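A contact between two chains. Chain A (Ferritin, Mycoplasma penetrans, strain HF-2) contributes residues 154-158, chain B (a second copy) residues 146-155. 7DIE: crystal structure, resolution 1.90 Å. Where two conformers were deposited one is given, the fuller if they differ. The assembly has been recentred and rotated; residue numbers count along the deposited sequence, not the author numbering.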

# COMPACT_ATOMS: atom_id res chain seq x y z
N VAL A 154 -1.12 -53.15 13.65
CA VAL A 154 -1.34 -51.72 13.86
C VAL A 154 -2.14 -51.56 15.14
O VAL A 154 -2.88 -52.47 15.54
N ASN A 155 -2.03 -50.41 15.77
CA ASN A 155 -2.77 -50.12 16.97
C ASN A 155 -3.70 -48.93 16.78
O ASN A 155 -3.66 -48.31 15.77
N LEU A 156 -4.54 -48.64 17.75
CA LEU A 156 -5.53 -47.58 17.58
C LEU A 156 -4.86 -46.25 17.28
O LEU A 156 -5.39 -45.42 16.52
N ILE A 157 -3.71 -45.99 17.91
CA ILE A 157 -3.04 -44.72 17.70
C ILE A 157 -2.49 -44.63 16.28
O ILE A 157 -2.59 -43.59 15.62
N ASN A 158 -1.96 -45.70 15.75
CA ASN A 158 -1.47 -45.71 14.40
C ASN A 158 -2.60 -45.36 13.43
O ASN A 158 -2.46 -44.55 12.59
N TRP B 146 -7.34 -40.70 27.77
CA TRP B 146 -7.49 -41.97 28.47
C TRP B 146 -7.55 -43.14 27.48
O TRP B 146 -6.87 -44.16 27.66
N THR B 147 -8.35 -42.99 26.42
CA THR B 147 -8.43 -44.03 25.39
C THR B 147 -7.07 -44.31 24.77
O THR B 147 -6.69 -45.48 24.59
N TYR B 148 -6.31 -43.26 24.44
CA TYR B 148 -5.00 -43.49 23.82
C TYR B 148 -4.09 -44.29 24.74
O TYR B 148 -3.45 -45.25 24.31
N VAL B 149 -4.00 -43.89 26.01
CA VAL B 149 -3.02 -44.56 26.88
C VAL B 149 -3.48 -45.95 27.30
O VAL B 149 -2.65 -46.76 27.74
N HIS B 150 -4.77 -46.26 27.19
CA HIS B 150 -5.26 -47.58 27.56
C HIS B 150 -5.41 -48.52 26.37
O HIS B 150 -5.76 -49.68 26.56
N SER B 151 -5.11 -48.05 25.17
CA SER B 151 -5.30 -48.89 24.00
C SER B 151 -4.26 -50.01 23.98
O SER B 151 -3.10 -49.78 24.35
N PRO B 152 -4.62 -51.21 23.54
CA PRO B 152 -3.65 -52.31 23.50
C PRO B 152 -2.46 -51.99 22.60
O PRO B 152 -2.60 -51.41 21.53
N ASN B 153 -1.27 -52.40 23.07
CA ASN B 153 -0.06 -52.48 22.24
C ASN B 153 0.43 -51.12 21.77
O ASN B 153 1.06 -51.02 20.71
N VAL B 154 0.17 -50.06 22.51
CA VAL B 154 0.72 -48.74 22.19
C VAL B 154 2.00 -48.57 23.01
O VAL B 154 2.16 -49.18 24.07
N ASN B 155 2.90 -47.73 22.53
CA ASN B 155 4.13 -47.45 23.22
C ASN B 155 4.23 -45.98 23.61
O ASN B 155 3.40 -45.21 23.24

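The contact between these two ferritin subunits is small and largely apolar: three consecutive side chains at the start of a helix in chain A pack against the C-terminal part of a helix and the following loop in chain B, with one water bridging the backbones. Asn A155, Leu A156 and Ile A157 all direct their CA-to-CB bonds toward chain B, whereas Val A154 points away. In chain B, Ser B151, Asn B153 and Val B154 point toward chain A, while Thr B147 and Tyr B148 point sideways.

Leu A156, with both chi angles in the t range, loses the most surface to the opposing stretch. Leu A156 CD2 lies 4.0 Å from Tyr B148 CD1, at the ring edge near its plane. Leu A156 CD1 is 4.1 Å from Thr B147 CG2 and 3.5 Å from Ser B151 OG, and Leu A156 CD2 also comes within 3.8 Å of that hydroxyl oxygen. The hydroxyl is not left unpaired, because Ser B151 OG (chi1 m) donates a 2.8 Å hydrogen bond back to Thr B147 O.

Ile A157 adopts an extended mt rotamer that carries its CD1 between the helix and the loop of chain B. Ile A157 CD1 sits 3.7 Å from Val B154 CG1, 4.0 Å from Tyr B148 CB and 3.7 Å from Tyr B148 O. Val B154 (chi1 m) closes the type II turn that begins at Ser B151, and its side chain also packs against Asn A155.

Asn A155 occupies the N-cap position of its helix with chi1 p. Its CB approaches Pro B152 O at 3.7 Å; the orientation of its amide is uncertain. No clear direct hydrogen bond crosses the contact. Water 1 accepts from Leu A156 N at 2.9 Å and donates to Pro B152 O at 2.7 Å, linking helix start to turn.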

# COMPACT_ATOMS: atom_id res chain seq x y z
CB VAL A 154 -2.05 -51.05 12.66
CG1 VAL A 154 -1.28 -51.29 11.36
CG2 VAL A 154 -3.45 -51.57 12.52
CB ASN A 155 -1.87 -49.96 18.17
CG ASN A 155 -0.90 -48.83 18.03
OD1 ASN A 155 0.24 -48.97 18.37
ND2 ASN A 155 -1.35 -47.73 17.58
CB LEU A 156 -6.40 -47.46 18.83
CG LEU A 156 -7.43 -46.33 18.94
CD1 LEU A 156 -8.60 -46.75 19.81
CD2 LEU A 156 -6.79 -45.06 19.54
CB ILE A 157 -1.95 -44.51 18.77
CG1 ILE A 157 -2.61 -44.36 20.15
CG2 ILE A 157 -1.14 -43.26 18.47
CD1 ILE A 157 -1.60 -44.14 21.28
CB ASN A 158 -0.95 -47.09 14.01
CG ASN A 158 0.25 -47.56 14.80
OD1 ASN A 158 1.10 -46.80 15.20
ND2 ASN A 158 0.33 -48.83 14.96
CB TRP B 146 -8.75 -41.92 29.35
CG TRP B 146 -8.91 -43.12 30.27
CD1 TRP B 146 -8.58 -43.19 31.59
CD2 TRP B 146 -9.46 -44.40 29.91
NE1 TRP B 146 -8.89 -44.45 32.08
CE2 TRP B 146 -9.43 -45.21 31.07
CE3 TRP B 146 -9.98 -44.94 28.73
CZ2 TRP B 146 -9.88 -46.53 31.08
CZ3 TRP B 146 -10.43 -46.26 28.73
CH2 TRP B 146 -10.37 -47.04 29.90
CB THR B 147 -9.43 -43.61 24.30
OG1 THR B 147 -10.74 -43.53 24.86
CG2 THR B 147 -9.43 -44.63 23.16
CB TYR B 148 -4.31 -42.18 23.45
CG TYR B 148 -5.10 -41.27 22.55
CD1 TYR B 148 -5.99 -41.78 21.63
CD2 TYR B 148 -4.96 -39.88 22.64
CE1 TYR B 148 -6.71 -40.95 20.80
CE2 TYR B 148 -5.69 -39.04 21.82
CZ TYR B 148 -6.56 -39.59 20.90
OH TYR B 148 -7.29 -38.76 20.08
CB VAL B 149 -2.67 -43.73 28.13
CG1 VAL B 149 -2.20 -42.32 27.74
CG2 VAL B 149 -3.82 -43.68 29.11
CB HIS B 150 -6.59 -47.45 28.31
CG HIS B 150 -6.40 -47.15 29.76
ND1 HIS B 150 -6.40 -45.87 30.26
CD2 HIS B 150 -6.12 -47.97 30.81
CE1 HIS B 150 -6.17 -45.91 31.57
NE2 HIS B 150 -6.00 -47.17 31.92
CB SER B 151 -5.18 -48.04 22.73
OG SER B 151 -6.38 -47.35 22.51
CB PRO B 152 -4.45 -53.49 22.92
CG PRO B 152 -5.90 -53.10 23.06
CD PRO B 152 -5.95 -51.60 23.03
CB ASN B 153 -0.28 -53.40 21.03
CG ASN B 153 -0.68 -54.81 21.43
OD1 ASN B 153 -0.07 -55.41 22.31
ND2 ASN B 153 -1.70 -55.33 20.78
CB VAL B 154 -0.27 -47.60 22.48
CG1 VAL B 154 -1.59 -47.82 21.73
CG2 VAL B 154 -0.54 -47.48 23.95
CB ASN B 155 5.34 -47.92 22.46
CG ASN B 155 5.49 -47.27 21.12
OD1 ASN B 155 5.79 -47.91 20.16
ND2 ASN B 155 5.32 -46.01 21.07
O HOH W 1 -4.66 -50.42 20.08